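Local coordinates for probable ABC transporter extracellular-binding protein YckB (Bacillus subtilis, PDB 2IEE) that probably serves as the extracellular solute-binding component of a binding-protein-dependent ABC transport system, at residues A[95-98]-A[102-105]; A[211-214]-A[219-222]; A[31-36]-A[243-248]. All blocks are in the same frame, centred on the assembly; numbering follows the deposited sequence.

Contact 1: residues A[95-98]-A[102-105]; sequences KDRE and AFST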
ATOM      1  N   LYS A  95     -15.399   6.175   2.759  1.00 23.34           N
ATOM      2  CA  LYS A  95     -16.490   6.801   3.487  1.00 27.07           C
ATOM      3  C   LYS A  95     -17.122   5.824   4.460  1.00 27.21           C
ATOM      4  O   LYS A  95     -17.456   6.189   5.585  1.00 26.09           O
ATOM      5  CB  LYS A  95     -17.544   7.338   2.519  1.00 29.77           C
ATOM      6  CG  LYS A  95     -17.282   8.768   2.088  1.00 33.23           C
ATOM      7  CD  LYS A  95     -18.415   9.315   1.240  1.00 35.95           C
ATOM      8  CE  LYS A  95     -18.364  10.829   1.197  1.00 36.00           C
ATOM      9  NZ  LYS A  95     -18.560  11.382   2.565  1.00 36.81           N
ATOM     10  N   ASP A  96     -17.273   4.577   4.028  1.00 28.64           N
ATOM     11  CA  ASP A  96     -17.859   3.549   4.876  1.00 31.57           C
ATOM     12  C   ASP A  96     -17.057   3.388   6.166  1.00 30.20           C
ATOM     13  O   ASP A  96     -17.617   3.389   7.261  1.00 30.71           O
ATOM     14  CB  ASP A  96     -17.912   2.217   4.126  1.00 36.02           C
ATOM     15  CG  ASP A  96     -18.353   1.068   5.012  1.00 40.54           C
ATOM     16  OD1 ASP A  96     -19.483   1.122   5.541  1.00 43.41           O
ATOM     17  OD2 ASP A  96     -17.566   0.114   5.182  1.00 42.62           O
ATOM     18  N   ARG A  97     -15.741   3.262   6.031  1.00 29.57           N
ATOM     19  CA  ARG A  97     -14.871   3.094   7.189  1.00 28.39           C
ATOM     20  C   ARG A  97     -14.806   4.334   8.066  1.00 27.66           C
ATOM     21  O   ARG A  97     -14.666   4.227   9.279  1.00 28.25           O
ATOM     22  CB  ARG A  97     -13.460   2.719   6.737  1.00 27.20           C
ATOM     23  CG  ARG A  97     -13.371   1.336   6.132  1.00 27.85           C
ATOM     24  CD  ARG A  97     -11.991   1.055   5.575  1.00 24.69           C
ATOM     25  NE  ARG A  97     -11.896  -0.308   5.071  1.00 25.38           N
ATOM     26  CZ  ARG A  97     -10.942  -0.741   4.255  1.00 26.14           C
ATOM     27  NH1 ARG A  97      -9.989   0.087   3.843  1.00 24.99           N
ATOM     28  NH2 ARG A  97     -10.947  -2.003   3.848  1.00 23.57           N
ATOM     29  N   GLU A  98     -14.916   5.507   7.451  1.00 28.76           N
ATOM     30  CA  GLU A  98     -14.854   6.767   8.187  1.00 29.90           C
ATOM     31  C   GLU A  98     -15.994   6.976   9.179  1.00 30.90           C
ATOM     32  O   GLU A  98     -15.899   7.826  10.064  1.00 30.96           O
ATOM     33  CB  GLU A  98     -14.815   7.945   7.213  1.00 30.04           C
ATOM     34  CG  GLU A  98     -13.528   8.057   6.422  1.00 30.41           C
ATOM     35  CD  GLU A  98     -13.502   9.289   5.541  1.00 30.51           C
ATOM     36  OE1 GLU A  98     -14.423   9.453   4.719  1.00 30.93           O
ATOM     37  OE2 GLU A  98     -12.560  10.096   5.673  1.00 33.81           O
ATOM     38  N   ALA A 102     -11.695   6.385  13.175  1.00 27.75           N
ATOM     39  CA  ALA A 102     -11.069   7.691  13.045  1.00 25.65           C
ATOM     40  C   ALA A 102      -9.743   7.485  12.317  1.00 25.45           C
ATOM     41  O   ALA A 102      -8.876   6.751  12.786  1.00 25.90           O
ATOM     42  CB  ALA A 102     -10.821   8.296  14.407  1.00 26.09           C
ATOM     43  N   PHE A 103      -9.596   8.124  11.165  1.00 22.26           N
ATOM     44  CA  PHE A 103      -8.371   8.018  10.383  1.00 18.92           C
ATOM     45  C   PHE A 103      -7.473   9.219  10.633  1.00 17.51           C
ATOM     46  O   PHE A 103      -7.943  10.300  10.988  1.00 16.71           O
ATOM     47  CB  PHE A 103      -8.688   7.988   8.889  1.00 18.30           C
ATOM     48  CG  PHE A 103      -9.154   6.662   8.383  1.00 18.27           C
ATOM     49  CD1 PHE A 103      -8.241   5.659   8.087  1.00 19.24           C
ATOM     50  CD2 PHE A 103     -10.504   6.437   8.140  1.00 19.35           C
ATOM     51  CE1 PHE A 103      -8.666   4.449   7.546  1.00 20.30           C
ATOM     52  CE2 PHE A 103     -10.943   5.234   7.602  1.00 19.26           C
ATOM     53  CZ  PHE A 103     -10.019   4.237   7.301  1.00 20.68           C
ATOM     54  N   SER A 104      -6.176   9.025  10.439  1.00 14.34           N
ATOM     55  CA  SER A 104      -5.233  10.121  10.570  1.00 12.82           C
ATOM     56  C   SER A 104      -5.270  10.732   9.174  1.00 13.69           C
ATOM     57  O   SER A 104      -5.955  10.212   8.294  1.00 11.63           O
ATOM     58  CB  SER A 104      -3.826   9.593  10.839  1.00 10.23           C
ATOM     59  OG  SER A 104      -3.345   8.836   9.732  1.00 14.88           O
ATOM     60  N   THR A 105      -4.562  11.834   8.967  1.00 14.13           N
ATOM     61  CA  THR A 105      -4.509  12.413   7.639  1.00 14.08           C
ATOM     62  C   THR A 105      -3.784  11.325   6.845  1.00 13.12           C
ATOM     63  O   THR A 105      -3.041  10.530   7.417  1.00 13.41           O
ATOM     64  CB  THR A 105      -3.695  13.719   7.624  1.00 15.63           C
ATOM     65  OG1 THR A 105      -2.497  13.546   8.390  1.00 18.60           O
ATOM     66  CG2 THR A 105      -4.516  14.867   8.221  1.00 16.78           C
TER
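Phe103 meets Arg97 and Glu98 where a short, loosely formed helical turn, 95-98, runs into the edge strand that carries Phe103. This strand, 101-103, lies at the border of a mixed beta sheet and runs antiparallel to the long strand 197-214. The setting is part of the two-lobed solute-binding fold expected of family 3 binding proteins.

The contact between the two segments is apolar and depends on one ring. Arg97 approaches the Phe103 ring at its edge, close to the ring plane, with CB 3.7 Å from CE2 of Phe103. Beyond this point the arginine chain runs extended past the ring, and its CD lies 4.1 Å from Phe103 CZ. Glu98 adds a second touch from its aliphatic part, CG to Phe103 CD2 at 3.8 Å. Glu98 and the ring cross at about a right angle. In Phe103, CG stands beside the backbone N (chi1 -79°), which sets the ring edge against Arg97 CB. Val93, Ala210 and Val212 also pack against this ring, so it joins the helix to the neighbouring strand.

The polar groups have their partners away from this ring. The guanidinium of Arg97 turns off to another partner, its NH1 bonding to the carbonyl oxygen of Asp92. On the strand side, Ala102 and Ser104 make backbone hydrogen bonds to Met213 and Leu211. Ser104 OG donates at 2.9 Å to Thr105 O, tilted 34° from the carbonyl plane.

Contact 2: residues A[211-214]-A[219-222]; sequences LVMK and ALQK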
ATOM      1  N   LEU A 211      -3.583   5.998   9.147  1.00 15.94           N
ATOM      2  CA  LEU A 211      -3.634   5.245  10.390  1.00 14.75           C
ATOM      3  C   LEU A 211      -5.082   5.115  10.862  1.00 14.09           C
ATOM      4  O   LEU A 211      -5.835   6.092  10.871  1.00 15.45           O
ATOM      5  CB  LEU A 211      -2.807   5.945  11.465  1.00 11.74           C
ATOM      6  CG  LEU A 211      -2.659   5.154  12.766  1.00 11.84           C
ATOM      7  CD1 LEU A 211      -1.751   3.940  12.534  1.00 10.36           C
ATOM      8  CD2 LEU A 211      -2.090   6.067  13.852  1.00 11.98           C
ATOM      9  N   VAL A 212      -5.459   3.909  11.264  1.00 15.88           N
ATOM     10  CA  VAL A 212      -6.822   3.645  11.718  1.00 18.34           C
ATOM     11  C   VAL A 212      -6.922   3.518  13.235  1.00 19.04           C
ATOM     12  O   VAL A 212      -6.171   2.767  13.860  1.00 17.64           O
ATOM     13  CB  VAL A 212      -7.368   2.337  11.099  1.00 17.86           C
ATOM     14  CG1 VAL A 212      -8.857   2.228  11.353  1.00 19.19           C
ATOM     15  CG2 VAL A 212      -7.068   2.294   9.603  1.00 21.72           C
HETATM   16  N   MSE A 213      -7.840   4.265  13.832  1.00 21.03           N
HETATM   17  CA  MSE A 213      -8.035   4.181  15.270  1.00 23.74           C
HETATM   18  C   MSE A 213      -9.503   4.320  15.656  1.00 24.04           C
HETATM   19  O   MSE A 213     -10.342   4.707  14.836  1.00 23.04           O
HETATM   20  CB  MSE A 213      -7.147   5.206  16.002  1.00 25.04           C
HETATM   21  CG  MSE A 213      -7.171   6.623  15.469  1.00 29.90           C
HETATM   22 SE   MSE A 213      -5.472   7.602  15.686  1.00 33.10          SE
HETATM   23  CE  MSE A 213      -5.360   8.267  13.873  1.00 29.80           C
ATOM     24  N   LYS A 214      -9.814   3.957  16.896  1.00 25.14           N
ATOM     25  CA  LYS A 214     -11.181   4.022  17.406  1.00 26.68           C
ATOM     26  C   LYS A 214     -11.709   5.430  17.164  1.00 24.26           C
ATOM     27  O   LYS A 214     -11.058   6.408  17.515  1.00 22.93           O
ATOM     28  CB  LYS A 214     -11.175   3.692  18.902  1.00 30.97           C
ATOM     29  CG  LYS A 214     -12.508   3.253  19.482  1.00 34.22           C
ATOM     30  CD  LYS A 214     -12.329   2.874  20.949  1.00 37.28           C
ATOM     31  CE  LYS A 214     -13.635   2.461  21.601  1.00 40.34           C
ATOM     32  NZ  LYS A 214     -13.457   2.246  23.072  1.00 42.39           N
ATOM     33  N   ALA A 219      -8.720  12.534  20.539  1.00 20.47           N
ATOM     34  CA  ALA A 219      -7.517  13.141  21.104  1.00 19.91           C
ATOM     35  C   ALA A 219      -6.269  12.523  20.470  1.00 19.11           C
ATOM     36  O   ALA A 219      -5.352  13.236  20.069  1.00 20.30           O
ATOM     37  CB  ALA A 219      -7.494  12.954  22.623  1.00 20.32           C
ATOM     38  N   LEU A 220      -6.233  11.197  20.391  1.00 18.34           N
ATOM     39  CA  LEU A 220      -5.105  10.504  19.778  1.00 17.13           C
ATOM     40  C   LEU A 220      -5.021  10.919  18.311  1.00 17.75           C
ATOM     41  O   LEU A 220      -3.939  11.215  17.794  1.00 18.93           O
ATOM     42  CB  LEU A 220      -5.294   8.986  19.866  1.00 16.80           C
ATOM     43  CG  LEU A 220      -4.279   8.108  19.118  1.00 14.27           C
ATOM     44  CD1 LEU A 220      -2.875   8.362  19.637  1.00 12.89           C
ATOM     45  CD2 LEU A 220      -4.654   6.645  19.308  1.00 13.15           C
ATOM     46  N   GLN A 221      -6.175  10.948  17.650  1.00 16.65           N
ATOM     47  CA  GLN A 221      -6.254  11.329  16.240  1.00 18.26           C
ATOM     48  C   GLN A 221      -5.613  12.693  15.980  1.00 19.49           C
ATOM     49  O   GLN A 221      -4.829  12.850  15.039  1.00 18.05           O
ATOM     50  CB  GLN A 221      -7.713  11.375  15.785  1.00 17.17           C
ATOM     51  CG  GLN A 221      -7.879  11.502  14.291  1.00 19.14           C
ATOM     52  CD  GLN A 221      -9.316  11.747  13.892  1.00 22.69           C
ATOM     53  OE1 GLN A 221      -9.685  11.596  12.727  1.00 19.96           O
ATOM     54  NE2 GLN A 221     -10.137  12.140  14.861  1.00 20.76           N
ATOM     55  N   LYS A 222      -5.947  13.678  16.812  1.00 18.55           N
ATOM     56  CA  LYS A 222      -5.404  15.025  16.649  1.00 19.07           C
ATOM     57  C   LYS A 222      -3.893  15.067  16.891  1.00 18.51           C
ATOM     58  O   LYS A 222      -3.156  15.750  16.182  1.00 16.71           O
ATOM     59  CB  LYS A 222      -6.115  15.997  17.595  1.00 22.62           C
ATOM     60  CG  LYS A 222      -5.814  17.465  17.307  1.00 29.49           C
ATOM     61  CD  LYS A 222      -6.536  18.402  18.269  1.00 34.06           C
ATOM     62  CE  LYS A 222      -6.323  19.861  17.872  1.00 36.55           C
ATOM     63  NZ  LYS A 222      -4.872  20.202  17.757  1.00 38.52           N
TER
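Met213, modelled as selenomethionine, places its CG between the backbone N and the carbonyl carbon (chi1 48°), and the chain bends again further out (chi2 -148°). Together these turns swing the selenium from the strand to the helix. Opposite it, Leu220 has its CG anti to the backbone N (chi1 173°), which puts the branch point against the selenium.

The two groups meet at that fork of the leucine. Met213 SE lies 3.7 Å from Leu220 CG and 3.8 Å from Leu220 CD2, so one heavy atom rests against both the fork and one methyl. SE also comes within 3.8 Å of Gln221 CA, one residue along the helix. The terminal methyl continues along the helix surface, with Met213 CE 4.1 Å from Gln221 CG, and these two side chains cross at about a right angle.

The contact holds the start of helix 218-234 against the end of strand 197-214, where a short connection folds the helix back, roughly antiparallel to the last residues of the strand. Trp14 of helix 14-20 packs on Leu220, and Gln221 also touches Ala102 of the adjoining strand.

Met213 and Leu220 are both buried. With a polarisable selenium against aliphatic carbon and no polar bond joining the two segments, the contact here probably relies on dispersion and on exclusion of water, and its strength should depend on closeness of fit more than on direction.

Contact 3: residues A[31-36]-A[243-248]; sequences LYPTSY and QFFNKA
Pro33 and Phe245 form the tight part of this contact. The pyrrolidine CG lies over one face of the Phe245 ring, 4.0 Å from its centroid and 26° off the normal, in a CH-pi interaction offset toward the rim near CE1. The same CG is 3.5 Å from the carbonyl oxygen of Phe244, so the proline sits against both the helix end and the ring beyond it. On this packed side too, Tyr36 meets the edge of the Phe244 ring with its hydroxyl, OH to CE1 of Phe244 at 3.5 Å.

The peptide bond before Pro33 is cis, and Pro33 CB sits over the centre of the Tyr32 ring. The segment 31-36 is a loop with a classic beta bulge, in which Leu31 O accepts from both Thr34 N and Ser35 N. Facing it, helix 236-244 ends, and Phe245 begins a type I' turn to Ala248. Leu183 and Leu186 of helix 181-190 also pack on Pro33, tying the loop to a third element.

The solvent side is different. Tyr32 is exposed, and a water bridges the segments there, 2.7 Å from Tyr32 OH and donating to Phe244 O at 2.9 Å.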
ATOM      1  N   LEU A  31       3.462  -7.020   3.844  1.00 16.26           N
ATOM      2  CA  LEU A  31       3.206  -6.110   2.728  1.00 16.00           C
ATOM      3  C   LEU A  31       4.424  -5.282   2.320  1.00 14.44           C
ATOM      4  O   LEU A  31       4.501  -4.085   2.612  1.00 15.16           O
ATOM      5  CB  LEU A  31       2.058  -5.156   3.081  1.00 15.59           C
ATOM      6  CG  LEU A  31       0.698  -5.767   3.440  1.00 19.10           C
ATOM      7  CD1 LEU A  31      -0.252  -4.669   3.898  1.00 16.07           C
ATOM      8  CD2 LEU A  31       0.133  -6.507   2.236  1.00 17.95           C
ATOM      9  N   TYR A  32       5.377  -5.911   1.643  1.00 14.81           N
ATOM     10  CA  TYR A  32       6.563  -5.197   1.193  1.00 13.25           C
ATOM     11  C   TYR A  32       6.091  -4.129   0.202  1.00 13.25           C
ATOM     12  O   TYR A  32       5.223  -4.391  -0.621  1.00 13.36           O
ATOM     13  CB  TYR A  32       7.517  -6.164   0.504  1.00 13.84           C
ATOM     14  CG  TYR A  32       8.708  -5.495  -0.130  1.00 17.32           C
ATOM     15  CD1 TYR A  32       9.779  -5.049   0.643  1.00 18.47           C
ATOM     16  CD2 TYR A  32       8.753  -5.287  -1.505  1.00 16.15           C
ATOM     17  CE1 TYR A  32      10.871  -4.407   0.052  1.00 19.99           C
ATOM     18  CE2 TYR A  32       9.828  -4.650  -2.101  1.00 19.18           C
ATOM     19  CZ  TYR A  32      10.882  -4.211  -1.321  1.00 19.52           C
ATOM     20  OH  TYR A  32      11.929  -3.556  -1.921  1.00 23.54           O
ATOM     21  N   PRO A  33       6.657  -2.913   0.263  1.00 10.91           N
ATOM     22  CA  PRO A  33       7.698  -2.405   1.158  1.00 11.86           C
ATOM     23  C   PRO A  33       7.148  -1.452   2.232  1.00 10.93           C
ATOM     24  O   PRO A  33       7.846  -0.531   2.664  1.00  9.36           O
ATOM     25  CB  PRO A  33       8.607  -1.668   0.193  1.00 11.80           C
ATOM     26  CG  PRO A  33       7.571  -0.941  -0.649  1.00 12.54           C
ATOM     27  CD  PRO A  33       6.496  -2.007  -0.890  1.00 11.97           C
ATOM     28  N   THR A  34       5.911  -1.659   2.663  1.00 10.76           N
ATOM     29  CA  THR A  34       5.336  -0.757   3.652  1.00 14.18           C
ATOM     30  C   THR A  34       5.293  -1.332   5.071  1.00 14.31           C
ATOM     31  O   THR A  34       5.324  -0.591   6.054  1.00 13.41           O
ATOM     32  CB  THR A  34       3.925  -0.318   3.217  1.00 16.01           C
ATOM     33  OG1 THR A  34       3.567   0.877   3.919  1.00 23.23           O
ATOM     34  CG2 THR A  34       2.906  -1.407   3.520  1.00 14.43           C
ATOM     35  N   SER A  35       5.207  -2.653   5.166  1.00 14.80           N
ATOM     36  CA  SER A  35       5.189  -3.340   6.451  1.00 14.89           C
ATOM     37  C   SER A  35       5.705  -4.756   6.213  1.00 14.27           C
ATOM     38  O   SER A  35       4.966  -5.623   5.756  1.00 16.96           O
ATOM     39  CB  SER A  35       3.772  -3.386   7.026  1.00 12.85           C
ATOM     40  OG  SER A  35       3.753  -4.107   8.248  1.00 15.32           O
ATOM     41  N   TYR A  36       6.978  -4.980   6.510  1.00 13.17           N
ATOM     42  CA  TYR A  36       7.581  -6.292   6.304  1.00 12.46           C
ATOM     43  C   TYR A  36       8.794  -6.446   7.211  1.00 11.77           C
ATOM     44  O   TYR A  36       9.125  -5.539   7.965  1.00 15.16           O
ATOM     45  CB  TYR A  36       8.024  -6.451   4.842  1.00  9.95           C
ATOM     46  CG  TYR A  36       9.147  -5.513   4.453  1.00  9.84           C
ATOM     47  CD1 TYR A  36       8.911  -4.155   4.246  1.00  7.57           C
ATOM     48  CD2 TYR A  36      10.455  -5.982   4.337  1.00  9.26           C
ATOM     49  CE1 TYR A  36       9.948  -3.283   3.934  1.00 10.88           C
ATOM     50  CE2 TYR A  36      11.502  -5.124   4.028  1.00 10.63           C
ATOM     51  CZ  TYR A  36      11.245  -3.778   3.829  1.00 14.74           C
ATOM     52  OH  TYR A  36      12.287  -2.936   3.532  1.00 13.69           O
ATOM     53  N   GLN A 243      13.081   6.251   0.498  1.00 15.61           N
ATOM     54  CA  GLN A 243      13.863   5.128   0.983  1.00 15.04           C
ATOM     55  C   GLN A 243      13.215   3.784   0.660  1.00 15.06           C
ATOM     56  O   GLN A 243      13.894   2.843   0.257  1.00 13.96           O
ATOM     57  CB  GLN A 243      14.066   5.239   2.498  1.00 17.24           C
ATOM     58  CG  GLN A 243      14.607   3.962   3.125  1.00 20.62           C
ATOM     59  CD  GLN A 243      14.825   4.072   4.621  1.00 25.41           C
ATOM     60  OE1 GLN A 243      15.320   3.136   5.257  1.00 28.23           O
ATOM     61  NE2 GLN A 243      14.460   5.216   5.195  1.00 24.74           N
ATOM     62  N   PHE A 244      11.901   3.698   0.834  1.00 14.35           N
ATOM     63  CA  PHE A 244      11.180   2.452   0.596  1.00 15.45           C
ATOM     64  C   PHE A 244      10.566   2.273  -0.779  1.00 14.77           C
ATOM     65  O   PHE A 244      10.280   1.145  -1.185  1.00 16.80           O
ATOM     66  CB  PHE A 244      10.107   2.277   1.672  1.00 14.11           C
ATOM     67  CG  PHE A 244      10.677   1.964   3.017  1.00 14.52           C
ATOM     68  CD1 PHE A 244      11.154   0.689   3.299  1.00 12.09           C
ATOM     69  CD2 PHE A 244      10.806   2.956   3.979  1.00 13.74           C
ATOM     70  CE1 PHE A 244      11.754   0.409   4.520  1.00 11.67           C
ATOM     71  CE2 PHE A 244      11.406   2.685   5.200  1.00 14.09           C
ATOM     72  CZ  PHE A 244      11.881   1.406   5.469  1.00 11.59           C
ATOM     73  N   PHE A 245      10.369   3.370  -1.498  1.00 13.99           N
ATOM     74  CA  PHE A 245       9.784   3.302  -2.828  1.00 13.22           C
ATOM     75  C   PHE A 245      10.726   3.774  -3.945  1.00 14.62           C
ATOM     76  O   PHE A 245      10.305   4.426  -4.898  1.00 14.27           O
ATOM     77  CB  PHE A 245       8.479   4.106  -2.846  1.00 13.59           C
ATOM     78  CG  PHE A 245       7.344   3.431  -2.122  1.00 12.30           C
ATOM     79  CD1 PHE A 245       6.618   2.409  -2.732  1.00 12.39           C
ATOM     80  CD2 PHE A 245       7.003   3.810  -0.821  1.00 14.21           C
ATOM     81  CE1 PHE A 245       5.565   1.771  -2.056  1.00 11.41           C
ATOM     82  CE2 PHE A 245       5.958   3.182  -0.138  1.00 12.67           C
ATOM     83  CZ  PHE A 245       5.236   2.158  -0.762  1.00 12.37           C
ATOM     84  N   ASN A 246      12.004   3.431  -3.806  1.00 15.30           N
ATOM     85  CA  ASN A 246      13.039   3.760  -4.787  1.00 15.05           C
ATOM     86  C   ASN A 246      13.033   5.191  -5.338  1.00 15.45           C
ATOM     87  O   ASN A 246      12.956   5.407  -6.555  1.00 13.84           O
ATOM     88  CB  ASN A 246      12.987   2.745  -5.941  1.00 14.59           C
ATOM     89  CG  ASN A 246      14.250   2.752  -6.790  1.00 15.72           C
ATOM     90  OD1 ASN A 246      15.359   2.852  -6.276  1.00 14.93           O
ATOM     91  ND2 ASN A 246      14.081   2.628  -8.096  1.00 16.14           N
ATOM     92  N   LYS A 247      13.117   6.154  -4.421  1.00 16.54           N
ATOM     93  CA  LYS A 247      13.164   7.589  -4.725  1.00 15.87           C
ATOM     94  C   LYS A 247      11.831   8.261  -5.065  1.00 16.89           C
ATOM     95  O   LYS A 247      11.776   9.476  -5.272  1.00 15.80           O
ATOM     96  CB  LYS A 247      14.184   7.861  -5.834  1.00 13.29           C
ATOM     97  CG  LYS A 247      15.559   7.219  -5.611  1.00 14.61           C
ATOM     98  CD  LYS A 247      16.135   7.519  -4.226  1.00 16.17           C
ATOM     99  CE  LYS A 247      17.528   6.918  -4.046  1.00 15.41           C
ATOM    100  NZ  LYS A 247      17.563   5.459  -4.368  1.00 17.88           N
ATOM    101  N   ALA A 248      10.756   7.484  -5.115  1.00 16.61           N
ATOM    102  CA  ALA A 248       9.446   8.057  -5.396  1.00 14.93           C
ATOM    103  C   ALA A 248       8.885   8.591  -4.079  1.00 15.54           C
ATOM    104  O   ALA A 248       9.258   8.113  -3.003  1.00 15.05           O
ATOM    105  CB  ALA A 248       8.528   7.002  -5.965  1.00 15.27           C
TER
HETATM  106  O   HOH W   1      12.229  -0.899  -1.657  1.00 22.10           O

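From the N terminus, the chain first lays down 31-36, the loop that follows strand 22-27, and its partner 243-248, at the end of helix 236-244, comes 207 residues later. Contact 3 therefore closes the longest loop, and both other contacts fall within it. Contact 1 closes a short loop between 95-98 and 102-105; contact 2 then closes another between 211-214 and 219-222, so the two follow in series without crossing. They come together in space, centres 9 Å apart, because strands 101-103 and 197-214 are neighbours in one sheet. Contact 3 stands about 23 Å from both, centre to centre, tying an early loop to the end of the last helix.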